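Local coordinates for chemotaxis protein motB (Helicobacter pylori, PDB 3CYP) that probably fastens the torque-generating stator of the bacterial flagellar motor to the cell wall through this periplasmic, OmpA-like peptidoglycan-binding domain, at residues Thr11-Asn16 with Lys52-Ser57; Leu21-Ile26 with Lys71-Tyr76; Ala27-Lys32 with Ser125-Glu130; Arg36-Val41 with Asn79-Ser84; Gly43-Thr48 with Glu60-Arg65. All coordinates share one frame; numbering follows the deposited sequence.

The five contacts lie in one OmpA-like domain and share a few elements. Helix 58-75 serves interaction 5 near its start and interaction 2 near its end, their centres about 19 Å apart. Interactions 1 and 5 are neighbours, centres about 8 Å apart, joined by R65 NE to S12 O at 2.8 Å. Helix 17-30 runs from interaction 2 into interaction 3, where R25 NE meets E130 OE2 at 2.9 Å in a salt bridge. Interaction 4 lies in the sheet on which helix 58-75 of interaction 2 packs, with I74 CG1 3.4 Å from L83 CD1. Interactions 1 and 3 lie on opposite sides of the chain's centre, their centres about 30 Å apart.

Interaction 1 (Thr11-Asn16 with Lys52-Ser57); sequences TSDAIN and KTRFKS
T11 meets T53 where two loops approach each other at the surface: T11 CB is 4.2 Å from T53 OG1, a loose contact of two small beta-branched residues that suit a partly exposed place. T11 O looks at the edge of the F55 ring, 4.2 Å from CD1. S12 CB points away from the other loop, and the side chain shapes its own, with OG accepting from A14 N at 3.1 Å (156°) in an ST turn. D13 supplies the negative charge of the contact. Its CG stands between the backbone N and the carbonyl carbon (chi1 62°). D13 OD2 lies at the edge of the F55 ring, in the ring plane, 3.5 Å from CZ, and the carboxylate is nearly perpendicular to that ring. The same OD2 makes a long salt bridge of 3.5 Å to R54 NH2, the two planes 54° apart. R54 NH2 has its stronger partner in N64 OD1 of helix 58-75, although N64 is deposited in two conformers; the carboxylate is a longer, secondary one. Within their loop the buried aromatic ring of F55 suits the inner side and the exposed arginine lies over it, F55 CZ sitting 3.5 Å from the guanidinium plane, toward the rim. The whole is a loop-to-loop contact of the OmpA-like fold, joining the loops that precede helices 17-30 and 58-75.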
# COMPACT_ATOMS: atom_id res chain seq x y z
N THR B 11 -14.49 15.81 1.07
CA THR B 11 -13.35 15.84 0.15
C THR B 11 -11.96 15.83 0.81
O THR B 11 -10.95 15.71 0.10
CB THR B 11 -13.47 17.02 -0.81
OG1 THR B 11 -13.47 18.23 -0.06
CG2 THR B 11 -14.76 16.90 -1.60
N SER B 12 -11.91 15.86 2.15
CA SER B 12 -10.66 16.00 2.89
C SER B 12 -9.97 14.65 3.01
O SER B 12 -10.64 13.64 3.26
CB SER B 12 -10.91 16.52 4.31
OG SER B 12 -9.68 16.73 4.97
N ASP B 13 -8.66 14.65 2.81
CA ASP B 13 -7.80 13.51 3.20
C ASP B 13 -6.81 13.88 4.31
O ASP B 13 -5.85 13.15 4.58
CB ASP B 13 -7.09 12.91 1.99
CG ASP B 13 -6.15 13.88 1.31
OD1 ASP B 13 -6.07 15.07 1.69
OD2 ASP B 13 -5.49 13.43 0.36
N ALA B 14 -7.07 15.01 4.97
CA ALA B 14 -6.26 15.50 6.07
C ALA B 14 -6.36 14.61 7.33
O ALA B 14 -7.45 14.18 7.70
CB ALA B 14 -6.65 16.93 6.43
N ILE B 15 -5.20 14.37 7.96
CA ILE B 15 -5.10 13.63 9.21
C ILE B 15 -4.75 14.63 10.32
O ILE B 15 -3.61 15.06 10.43
CB ILE B 15 -4.06 12.47 9.09
CG1 ILE B 15 -4.56 11.47 8.05
CG2 ILE B 15 -3.86 11.76 10.44
CD1 ILE B 15 -3.55 10.39 7.76
N ASN B 16 -5.74 15.02 11.12
CA ASN B 16 -5.51 16.03 12.13
C ASN B 16 -4.86 15.41 13.36
O ASN B 16 -4.51 14.20 13.40
CB ASN B 16 -6.82 16.81 12.45
CG ASN B 16 -7.90 15.98 13.16
OD1 ASN B 16 -7.67 14.86 13.64
ND2 ASN B 16 -9.11 16.55 13.25
N LYS B 52 -14.47 21.26 -5.83
CA LYS B 52 -13.34 21.92 -5.17
C LYS B 52 -12.27 20.93 -4.69
O LYS B 52 -11.79 21.02 -3.56
CB LYS B 52 -13.85 22.77 -3.98
N THR B 53 -11.91 19.98 -5.56
CA THR B 53 -10.98 18.91 -5.18
C THR B 53 -10.14 18.39 -6.35
O THR B 53 -10.49 18.59 -7.51
CB THR B 53 -11.72 17.72 -4.54
OG1 THR B 53 -10.77 16.82 -3.98
CG2 THR B 53 -12.56 16.99 -5.57
N ARG B 54 -9.06 17.67 -6.03
CA ARG B 54 -8.01 17.37 -7.02
C ARG B 54 -7.93 16.11 -7.94
O ARG B 54 -6.96 16.10 -8.68
CB ARG B 54 -6.62 17.58 -6.40
CG ARG B 54 -6.14 16.45 -5.53
CD ARG B 54 -4.69 16.65 -5.12
NE ARG B 54 -4.41 15.99 -3.85
CZ ARG B 54 -3.94 14.76 -3.71
NH1 ARG B 54 -3.66 13.99 -4.77
NH2 ARG B 54 -3.74 14.28 -2.49
N PHE B 55 -8.73 15.03 -8.02
CA PHE B 55 -9.48 14.06 -7.15
C PHE B 55 -10.64 13.83 -8.08
O PHE B 55 -11.68 14.50 -8.03
CB PHE B 55 -9.92 14.33 -5.69
CG PHE B 55 -8.92 13.89 -4.64
CD1 PHE B 55 -9.01 14.34 -3.34
CD2 PHE B 55 -7.85 13.06 -4.97
CE1 PHE B 55 -8.07 13.96 -2.38
CE2 PHE B 55 -6.91 12.70 -4.03
CZ PHE B 55 -7.01 13.14 -2.73
N LYS B 56 -10.38 12.92 -9.02
CA LYS B 56 -11.24 12.74 -10.17
C LYS B 56 -12.27 11.66 -9.94
O LYS B 56 -13.22 11.51 -10.71
CB LYS B 56 -10.36 12.47 -11.41
CG LYS B 56 -9.45 13.66 -11.70
CD LYS B 56 -8.73 13.55 -13.01
CE LYS B 56 -7.91 14.82 -13.27
NZ LYS B 56 -7.53 14.99 -14.71
N SER B 57 -12.11 10.89 -8.85
CA SER B 57 -13.09 9.90 -8.49
C SER B 57 -13.09 9.70 -6.99
O SER B 57 -12.14 10.05 -6.32
CB SER B 57 -12.78 8.57 -9.17
OG SER B 57 -11.59 8.00 -8.62
O HOH W 1 -9.76 17.40 -1.84

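Interaction 2 (Leu21-Ile26 with Lys71-Tyr76); sequences LYIERI and KVLIQY
I23 and L73 lie where helix 21-26 crosses helix 71-75, the segment axes coming within 9.1 Å at a signed angle of -62°. Consistent with the steep crossing, few branches meet. I23 CG2, anti to the backbone N, enters between two side chains of the other helix: V72 CG1 at 3.5 Å, a tight fit, and L73 CD2 at 3.6 Å. I26 CG2 touches that same leucine methyl at 4.1 Å. Beta- and gamma-branched chains suit this buried interface because they fill it with methyls. Beside the apolar contact, the partly exposed E24 passes across Y76 at about a right angle, pairing an aliphatic stem with a ring face and keeping the polar ends together. Its CB lies over that face, 3.8 Å from the centroid, as a CH-pi contact; the chain is extended as far as CD, and OE1 lies 3.0 Å from Y76 OH. I15 packs on both I23 and V72, F131 of helix 117-131 covers I26, and L83 of strand 83-87 touches L73, so the crossing lies between another helix and the sheet.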
# COMPACT_ATOMS: atom_id res chain seq x y z
N LEU B 21 -3.25 10.79 16.94
CA LEU B 21 -3.23 10.15 18.24
C LEU B 21 -3.95 8.81 18.21
O LEU B 21 -3.52 7.86 18.85
CB LEU B 21 -3.90 11.01 19.29
CG LEU B 21 -3.02 12.09 19.87
CD1 LEU B 21 -3.97 13.09 20.59
CD2 LEU B 21 -2.00 11.47 20.80
N TYR B 22 -5.05 8.75 17.48
CA TYR B 22 -5.85 7.51 17.41
C TYR B 22 -5.08 6.49 16.55
O TYR B 22 -4.94 5.30 16.93
CB TYR B 22 -7.25 7.77 16.88
CG TYR B 22 -8.21 6.59 16.89
CD1 TYR B 22 -7.99 5.47 17.69
CD2 TYR B 22 -9.36 6.61 16.13
CE1 TYR B 22 -8.85 4.42 17.69
CE2 TYR B 22 -10.24 5.55 16.10
CZ TYR B 22 -9.99 4.46 16.92
OH TYR B 22 -10.86 3.40 16.90
N ILE B 23 -4.54 6.94 15.43
CA ILE B 23 -3.70 6.02 14.60
C ILE B 23 -2.53 5.45 15.41
O ILE B 23 -2.20 4.28 15.33
CB ILE B 23 -3.19 6.71 13.33
CG1 ILE B 23 -4.34 7.08 12.41
CG2 ILE B 23 -2.19 5.81 12.57
CD1 ILE B 23 -3.97 8.02 11.32
N GLU B 24 -1.94 6.27 16.29
CA GLU B 24 -0.83 5.82 17.12
C GLU B 24 -1.29 4.68 18.04
O GLU B 24 -0.51 3.76 18.32
CB GLU B 24 -0.36 7.02 17.96
CG GLU B 24 0.80 6.83 18.87
CD GLU B 24 1.07 8.15 19.60
OE1 GLU B 24 1.14 9.18 18.89
OE2 GLU B 24 1.16 8.15 20.84
N ARG B 25 -2.50 4.78 18.59
CA ARG B 25 -3.01 3.71 19.48
C ARG B 25 -3.15 2.39 18.72
O ARG B 25 -2.86 1.29 19.23
CB ARG B 25 -4.36 4.03 20.09
CG ARG B 25 -4.38 5.16 21.05
CD ARG B 25 -5.77 5.28 21.72
NE ARG B 25 -6.01 4.33 22.81
CZ ARG B 25 -7.08 4.38 23.63
NH1 ARG B 25 -8.01 5.30 23.46
NH2 ARG B 25 -7.23 3.52 24.61
N ILE B 26 -3.66 2.52 17.50
CA ILE B 26 -3.85 1.33 16.65
C ILE B 26 -2.48 0.73 16.23
O ILE B 26 -2.29 -0.49 16.20
CB ILE B 26 -4.73 1.67 15.41
CG1 ILE B 26 -6.17 2.02 15.87
CG2 ILE B 26 -4.70 0.55 14.37
CD1 ILE B 26 -6.93 0.79 16.45
N LYS B 71 0.60 4.93 5.79
CA LYS B 71 1.92 5.54 5.95
C LYS B 71 2.16 5.92 7.38
O LYS B 71 3.25 5.69 7.92
CB LYS B 71 2.06 6.80 5.10
CG LYS B 71 2.17 6.53 3.64
CD LYS B 71 2.97 7.64 2.97
CE LYS B 71 2.22 8.91 2.89
NZ LYS B 71 3.12 9.93 2.19
N VAL B 72 1.13 6.49 8.04
CA VAL B 72 1.25 6.83 9.45
C VAL B 72 1.47 5.64 10.35
O VAL B 72 2.35 5.63 11.21
CB VAL B 72 0.10 7.70 9.96
CG1 VAL B 72 0.30 7.98 11.47
CG2 VAL B 72 0.09 9.01 9.18
N LEU B 73 0.73 4.55 10.09
CA LEU B 73 0.98 3.34 10.85
C LEU B 73 2.46 2.88 10.75
O LEU B 73 3.08 2.39 11.71
CB LEU B 73 0.09 2.16 10.41
CG LEU B 73 -1.40 2.36 10.76
CD1 LEU B 73 -2.31 1.41 9.97
CD2 LEU B 73 -1.60 2.25 12.27
N ILE B 74 3.00 2.96 9.55
CA ILE B 74 4.38 2.57 9.31
C ILE B 74 5.36 3.52 10.01
O ILE B 74 6.33 3.09 10.61
CB ILE B 74 4.66 2.45 7.80
CG1 ILE B 74 3.89 1.26 7.24
CG2 ILE B 74 6.19 2.34 7.50
CD1 ILE B 74 3.76 1.26 5.68
N GLN B 75 5.07 4.79 9.97
CA GLN B 75 5.84 5.75 10.78
C GLN B 75 5.90 5.39 12.26
O GLN B 75 6.89 5.65 12.92
CB GLN B 75 5.27 7.17 10.64
CG GLN B 75 5.49 7.78 9.29
CD GLN B 75 4.98 9.21 9.23
OE1 GLN B 75 3.78 9.44 9.19
NE2 GLN B 75 5.91 10.19 9.28
N TYR B 76 4.79 4.89 12.79
CA TYR B 76 4.71 4.48 14.19
C TYR B 76 5.26 3.06 14.45
O TYR B 76 5.15 2.54 15.59
CB TYR B 76 3.28 4.61 14.66
CG TYR B 76 2.78 6.04 14.94
CD1 TYR B 76 1.62 6.54 14.35
CD2 TYR B 76 3.45 6.84 15.85
CE1 TYR B 76 1.13 7.84 14.68
CE2 TYR B 76 2.97 8.10 16.18
CZ TYR B 76 1.82 8.59 15.60
OH TYR B 76 1.38 9.86 15.97

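Interaction 3 (Ala27-Lys32 with Ser125-Glu130); sequences AKIIQK and SILDNE
The C-terminal helix 117-131 of this OmpA-like domain packs here against the end of helix 17-30, with I29 and I126 as the apolar centre and a salt bridge on the solvent side. I29 and I126 slide past each other in opposite directions, CG2 to CG2, though how tightly is doubtful because I29 is deposited in two conformers. I29 CG2 also rests on L127 CD2 at 3.9 Å. I126 CD1 and CG2 both lie against K32 CB, CD1 at 3.9 Å; the lysine's aliphatic part pads the isoleucine while its amino end leads off. K28 and E130 suit the solvent side, where long chains can bring opposite charges together. K28 CG is anti to the backbone N (chi1 179°), and the rest of the chain continues straight, whereas E130 bends at chi2. K28 NZ donates to E130 OE1 at 2.9 Å from the syn side, 16° out of the carboxylate plane, while a water accepts from NZ and donates to E130 OE2 at 2.6 Å.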
# COMPACT_ATOMS: atom_id res chain seq x y z
N ALA B 27 -1.48 1.56 15.94
CA ALA B 27 -0.11 1.08 15.65
C ALA B 27 0.42 0.32 16.84
O ALA B 27 1.02 -0.74 16.69
CB ALA B 27 0.83 2.27 15.27
N LYS B 28 0.18 0.86 18.04
CA LYS B 28 0.62 0.22 19.25
C LYS B 28 0.09 -1.20 19.33
O LYS B 28 0.85 -2.13 19.62
CB LYS B 28 0.15 1.02 20.46
CG LYS B 28 0.54 0.42 21.81
CD LYS B 28 -0.06 1.30 22.91
CE LYS B 28 0.15 0.72 24.31
NZ LYS B 28 -0.69 1.45 25.32
N ILE B 29 -1.21 -1.35 19.14
CA ILE B 29 -1.87 -2.66 19.24
C ILE B 29 -1.37 -3.59 18.15
O ILE B 29 -1.19 -4.78 18.36
CB ILE B 29 -3.42 -2.54 19.14
CG1 ILE B 29 -4.04 -1.98 20.44
CG2 ILE B 29 -4.08 -3.86 18.80
CD1 ILE B 29 -3.16 -2.11 21.65
N ILE B 30 -1.22 -3.04 16.93
CA ILE B 30 -0.78 -3.88 15.82
C ILE B 30 0.54 -4.55 16.13
O ILE B 30 0.72 -5.74 15.85
CB ILE B 30 -0.75 -3.13 14.50
CG1 ILE B 30 -2.15 -2.77 14.07
CG2 ILE B 30 -0.03 -3.97 13.42
CD1 ILE B 30 -2.26 -1.78 12.91
N GLN B 31 1.48 -3.83 16.73
CA GLN B 31 2.78 -4.38 17.01
C GLN B 31 2.75 -5.48 18.07
O GLN B 31 3.73 -6.22 18.21
CB GLN B 31 3.72 -3.25 17.39
CG GLN B 31 3.92 -2.31 16.25
CD GLN B 31 4.78 -1.14 16.61
OE1 GLN B 31 6.00 -1.29 16.74
NE2 GLN B 31 4.17 0.04 16.67
N LYS B 32 1.65 -5.58 18.82
CA LYS B 32 1.48 -6.63 19.85
C LYS B 32 0.92 -7.93 19.26
O LYS B 32 0.95 -8.97 19.93
CB LYS B 32 0.55 -6.14 20.95
CG LYS B 32 1.11 -4.98 21.77
CD LYS B 32 0.15 -4.56 22.84
CE LYS B 32 0.62 -3.27 23.52
NZ LYS B 32 1.70 -3.54 24.48
N SER B 125 -8.16 -9.87 22.93
CA SER B 125 -7.62 -9.58 24.28
C SER B 125 -6.83 -8.30 24.22
O SER B 125 -6.95 -7.45 25.10
CB SER B 125 -6.73 -10.68 24.84
OG SER B 125 -7.51 -11.80 25.17
N ILE B 126 -6.03 -8.18 23.17
CA ILE B 126 -5.13 -7.03 22.99
C ILE B 126 -5.96 -5.77 22.77
O ILE B 126 -5.65 -4.71 23.35
CB ILE B 126 -4.11 -7.32 21.84
CG1 ILE B 126 -2.99 -8.23 22.34
CG2 ILE B 126 -3.46 -6.00 21.27
CD1 ILE B 126 -2.11 -8.92 21.25
N LEU B 127 -7.01 -5.86 21.95
CA LEU B 127 -7.92 -4.73 21.76
C LEU B 127 -8.57 -4.34 23.07
O LEU B 127 -8.63 -3.16 23.40
CB LEU B 127 -9.00 -5.06 20.76
CG LEU B 127 -8.46 -5.12 19.33
CD1 LEU B 127 -9.56 -5.69 18.47
CD2 LEU B 127 -7.96 -3.74 18.84
N ASP B 128 -9.04 -5.33 23.81
CA ASP B 128 -9.62 -5.11 25.15
C ASP B 128 -8.68 -4.39 26.09
O ASP B 128 -9.11 -3.46 26.78
CB ASP B 128 -9.98 -6.44 25.78
CG ASP B 128 -11.31 -6.92 25.38
OD1 ASP B 128 -12.04 -6.14 24.71
OD2 ASP B 128 -11.65 -8.06 25.76
N ASN B 129 -7.43 -4.84 26.15
CA ASN B 129 -6.43 -4.28 27.06
C ASN B 129 -6.16 -2.81 26.75
O ASN B 129 -6.01 -1.98 27.65
CB ASN B 129 -5.11 -5.03 26.97
CG ASN B 129 -5.21 -6.45 27.49
OD1 ASN B 129 -4.34 -7.27 27.21
ND2 ASN B 129 -6.26 -6.74 28.24
N GLU B 130 -6.14 -2.47 25.47
CA GLU B 130 -5.92 -1.08 25.08
C GLU B 130 -7.16 -0.19 25.26
O GLU B 130 -7.04 0.94 25.75
CB GLU B 130 -5.49 -1.00 23.62
CG GLU B 130 -5.23 0.43 23.10
CD GLU B 130 -4.16 1.16 23.90
OE1 GLU B 130 -3.26 0.51 24.48
OE2 GLU B 130 -4.19 2.41 23.93
O HOH W 2 -2.25 4.05 24.46

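Interaction 4 (Arg36-Val41 with Asn79-Ser84); sequences RVHINV and NPNQLS
H38 lies across Q82 at about a right angle, ring and amide planes 75° apart, with Q82 CA over one face of the imidazole, 3.9 Å from its centroid, as a CH-pi contact. The glutamine chain is extended beyond CG and holds its amide beside the start of the strand: NE2 donates to V37 O at 2.9 Å, nearly in line with the C=O and close to the amide plane. A long polar side chain suits this place because it extends the pairing to before the first backbone bond, I39 N to Q82 O at 2.8 Å. I39 and L83, by contrast, lie side by side and point the same way, CG2 to CD2 at 3.7 Å; M70 of helix 58-75 meets L83 on this face. On the other face N40 ND2 donates to S84 OG at 2.9 Å and bonds S86 OG as well, while N40 OD1 takes a hydrogen bond from R42. S84 N to I39 O and V41 N to S84 O continue the parallel ladder. The two strands are neighbours joined through helix 58-75 as a beta-alpha-beta unit. Their pairing is two-sided, polar at N40 and S84, apolar and buried at I39 and L83, and Q82 satisfies the V37 carbonyl just before the strand.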
# COMPACT_ATOMS: atom_id res chain seq x y z
N ARG B 36 1.43 -13.56 12.19
CA ARG B 36 0.63 -14.07 11.08
C ARG B 36 -0.62 -13.24 10.83
O ARG B 36 -1.33 -13.49 9.84
CB ARG B 36 0.29 -15.56 11.27
CG ARG B 36 1.46 -16.44 10.97
CD ARG B 36 1.23 -17.91 11.39
NE ARG B 36 0.07 -18.52 10.76
CZ ARG B 36 -1.06 -18.84 11.38
NH1 ARG B 36 -1.25 -18.53 12.67
NH2 ARG B 36 -2.03 -19.44 10.71
N VAL B 37 -0.92 -12.29 11.71
CA VAL B 37 -2.09 -11.44 11.56
C VAL B 37 -1.63 -10.25 10.68
O VAL B 37 -0.63 -9.56 10.96
CB VAL B 37 -2.65 -10.91 12.93
CG1 VAL B 37 -3.77 -9.86 12.68
CG2 VAL B 37 -3.12 -12.08 13.84
N HIS B 38 -2.38 -9.99 9.61
CA HIS B 38 -2.14 -8.84 8.77
C HIS B 38 -3.32 -7.86 8.87
O HIS B 38 -4.39 -8.19 9.41
CB HIS B 38 -1.89 -9.26 7.34
CG HIS B 38 -0.56 -9.92 7.12
ND1 HIS B 38 0.15 -9.76 5.95
CD2 HIS B 38 0.16 -10.76 7.90
CE1 HIS B 38 1.30 -10.43 6.05
NE2 HIS B 38 1.32 -11.06 7.21
N ILE B 39 -3.05 -6.64 8.43
CA ILE B 39 -3.95 -5.50 8.57
C ILE B 39 -4.19 -4.89 7.19
O ILE B 39 -3.22 -4.60 6.48
CB ILE B 39 -3.28 -4.44 9.46
CG1 ILE B 39 -3.02 -5.04 10.85
CG2 ILE B 39 -4.08 -3.10 9.45
CD1 ILE B 39 -4.20 -5.23 11.63
N ASN B 40 -5.45 -4.65 6.84
CA ASN B 40 -5.86 -3.99 5.56
C ASN B 40 -6.53 -2.70 5.97
O ASN B 40 -7.50 -2.71 6.72
CB ASN B 40 -6.80 -4.91 4.75
CG ASN B 40 -7.28 -4.33 3.47
OD1 ASN B 40 -8.50 -4.22 3.25
ND2 ASN B 40 -6.37 -3.97 2.64
N VAL B 41 -5.97 -1.59 5.47
CA VAL B 41 -6.43 -0.25 5.78
C VAL B 41 -7.33 0.14 4.62
O VAL B 41 -6.88 0.28 3.45
CB VAL B 41 -5.24 0.71 5.86
CG1 VAL B 41 -5.73 2.12 6.15
CG2 VAL B 41 -4.21 0.19 6.87
N ASN B 79 5.17 -3.01 10.84
CA ASN B 79 5.94 -3.63 9.78
C ASN B 79 5.13 -3.56 8.45
O ASN B 79 3.99 -3.99 8.42
CB ASN B 79 6.18 -5.08 10.17
CG ASN B 79 7.27 -5.25 11.25
OD1 ASN B 79 8.15 -4.40 11.42
ND2 ASN B 79 7.18 -6.36 12.00
N PRO B 80 5.70 -2.96 7.37
CA PRO B 80 5.05 -2.96 6.07
C PRO B 80 4.61 -4.35 5.60
O PRO B 80 3.58 -4.49 4.94
CB PRO B 80 6.13 -2.43 5.15
CG PRO B 80 6.88 -1.49 5.99
CD PRO B 80 6.95 -2.16 7.32
N ASN B 81 5.37 -5.39 5.96
CA ASN B 81 4.93 -6.75 5.62
C ASN B 81 3.53 -7.11 6.14
O ASN B 81 2.87 -7.97 5.51
CB ASN B 81 5.94 -7.79 6.08
CG ASN B 81 5.66 -9.16 5.50
OD1 ASN B 81 5.61 -9.30 4.29
ND2 ASN B 81 5.45 -10.16 6.36
N GLN B 82 3.07 -6.51 7.23
CA GLN B 82 1.78 -6.83 7.79
C GLN B 82 0.67 -5.89 7.26
O GLN B 82 -0.48 -6.05 7.64
CB GLN B 82 1.82 -6.74 9.30
CG GLN B 82 2.37 -7.98 9.99
CD GLN B 82 2.53 -7.72 11.45
OE1 GLN B 82 3.36 -6.88 11.85
NE2 GLN B 82 1.68 -8.33 12.25
N LEU B 83 1.03 -4.97 6.36
CA LEU B 83 0.08 -3.95 5.91
C LEU B 83 -0.26 -3.99 4.43
O LEU B 83 0.56 -4.38 3.58
CB LEU B 83 0.63 -2.56 6.23
CG LEU B 83 0.50 -2.13 7.67
CD1 LEU B 83 1.42 -0.92 7.90
CD2 LEU B 83 -0.96 -1.79 8.03
N SER B 84 -1.48 -3.56 4.12
CA SER B 84 -1.93 -3.25 2.78
C SER B 84 -2.99 -2.17 2.90
O SER B 84 -3.50 -1.93 4.00
CB SER B 84 -2.50 -4.49 2.12
OG SER B 84 -3.63 -4.96 2.77
O HOH W 3 -2.59 -6.68 4.71

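Interaction 5 (Gly43-Thr48 with Glu60-Arg65); sequences GFTDDT and ELAANR
R65 NH1 is held by two acceptors, F44 O at 2.8 Å (141°) and N107 OD1, and so ties helix 58-75 to strand 38-44 within a beta-alpha-beta unit. The F44 oxygen is met on a lone pair, in its carbonyl plane, and lies near the guanidinium plane. An arginine suits this buried place because its five N-H groups can serve several carbonyl and amide oxygens at once; NH2 also bonds weakly to A10 O. L61 CD2 lies 3.7 Å from the guanidinium plane over one face, offset toward the rim. Small residues bring strand and helix close together. G43 CA comes within 4.5 Å of A62 CA, an approach that glycine permits because a CB there would point toward the helix and collide with A62 O; instead G43 CA makes a CA-H...O contact to A62 O at 3.6 Å. The single methyl of A62 then fits against the strand backbone, 3.4 Å from G43 O. Threonine has a branch for each need: T45 CG2 packs on both L61 CD2 and R65 NH1, while OG1, placed between the backbone N and the carbonyl carbon (chi1 71°), donates to D46 O at 2.7 Å. F44 CB points away from the helix, and its ring makes a cation-pi contact with R108. Farther along the loop D46 forms an Asx turn: its OD1 accepts from T48 N at 2.9 Å, from above the carboxylate plane, and on the same face from T48 OG1 at 3.0 Å.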
# COMPACT_ATOMS: atom_id res chain seq x y z
N GLY B 43 -10.23 2.47 2.76
CA GLY B 43 -10.73 3.84 2.63
C GLY B 43 -12.08 3.93 1.93
O GLY B 43 -12.38 3.14 1.03
N PHE B 44 -12.89 4.90 2.39
CA PHE B 44 -14.25 5.09 1.89
C PHE B 44 -14.57 6.57 1.79
O PHE B 44 -13.89 7.43 2.40
CB PHE B 44 -15.28 4.47 2.80
CG PHE B 44 -15.02 3.02 3.18
CD1 PHE B 44 -15.69 2.00 2.51
CD2 PHE B 44 -14.15 2.69 4.21
CE1 PHE B 44 -15.49 0.67 2.85
CE2 PHE B 44 -13.98 1.36 4.59
CZ PHE B 44 -14.64 0.35 3.90
N THR B 45 -15.60 6.83 0.98
CA THR B 45 -16.24 8.15 0.86
C THR B 45 -17.76 8.05 0.92
O THR B 45 -18.35 6.98 0.84
CB THR B 45 -15.91 8.77 -0.53
OG1 THR B 45 -16.62 8.03 -1.54
CG2 THR B 45 -14.39 8.74 -0.82
N ASP B 46 -18.39 9.21 1.07
CA ASP B 46 -19.80 9.36 0.76
C ASP B 46 -19.98 9.41 -0.76
O ASP B 46 -19.02 9.21 -1.53
CB ASP B 46 -20.37 10.62 1.46
CG ASP B 46 -19.72 11.91 1.02
OD1 ASP B 46 -19.34 12.04 -0.15
OD2 ASP B 46 -19.63 12.84 1.85
N ASP B 47 -21.20 9.74 -1.20
CA ASP B 47 -21.49 9.71 -2.61
C ASP B 47 -21.77 11.11 -3.10
O ASP B 47 -22.45 11.28 -4.12
CB ASP B 47 -22.69 8.78 -2.87
CG ASP B 47 -24.00 9.33 -2.34
OD1 ASP B 47 -23.98 10.38 -1.66
OD2 ASP B 47 -25.05 8.69 -2.62
N THR B 48 -21.24 12.11 -2.40
CA THR B 48 -21.46 13.49 -2.81
C THR B 48 -20.63 13.77 -4.06
O THR B 48 -19.48 13.34 -4.18
CB THR B 48 -21.13 14.53 -1.71
OG1 THR B 48 -19.72 14.64 -1.53
CG2 THR B 48 -21.78 14.18 -0.41
N GLU B 60 -10.18 7.49 -5.98
CA GLU B 60 -8.88 8.15 -5.76
C GLU B 60 -8.81 8.82 -4.40
O GLU B 60 -7.77 8.75 -3.73
CB GLU B 60 -8.56 9.18 -6.85
CG GLU B 60 -8.40 8.57 -8.23
CD GLU B 60 -8.53 9.60 -9.32
OE1 GLU B 60 -8.05 10.72 -9.09
OE2 GLU B 60 -9.09 9.29 -10.39
N LEU B 61 -9.89 9.48 -3.99
CA LEU B 61 -9.93 10.07 -2.68
C LEU B 61 -9.86 9.00 -1.58
O LEU B 61 -9.09 9.15 -0.62
CB LEU B 61 -11.20 10.92 -2.52
CG LEU B 61 -11.55 11.45 -1.12
CD1 LEU B 61 -10.45 12.34 -0.51
CD2 LEU B 61 -12.93 12.16 -1.17
N ALA B 62 -10.64 7.94 -1.74
CA ALA B 62 -10.64 6.84 -0.73
C ALA B 62 -9.26 6.20 -0.65
O ALA B 62 -8.77 5.82 0.42
CB ALA B 62 -11.66 5.79 -1.01
N ALA B 63 -8.65 6.03 -1.81
CA ALA B 63 -7.27 5.48 -1.84
C ALA B 63 -6.26 6.33 -1.11
O ALA B 63 -5.39 5.81 -0.36
CB ALA B 63 -6.80 5.29 -3.29
N ASN B 64 -6.31 7.65 -1.31
CA ASN B 64 -5.35 8.52 -0.63
C ASN B 64 -5.62 8.53 0.86
O ASN B 64 -4.68 8.53 1.66
CB ASN B 64 -5.31 9.96 -1.20
CG ASN B 64 -3.93 10.58 -1.09
OD1 ASN B 64 -3.79 11.78 -0.84
ND2 ASN B 64 -2.90 9.77 -1.26
N ARG B 65 -6.88 8.49 1.27
CA ARG B 65 -7.21 8.35 2.71
C ARG B 65 -6.56 7.11 3.33
O ARG B 65 -5.88 7.19 4.35
CB ARG B 65 -8.68 8.33 2.95
CG ARG B 65 -9.33 9.71 2.75
CD ARG B 65 -10.82 9.64 2.82
NE ARG B 65 -11.43 10.97 2.84
CZ ARG B 65 -12.72 11.22 2.59
NH1 ARG B 65 -13.56 10.24 2.31
NH2 ARG B 65 -13.18 12.49 2.65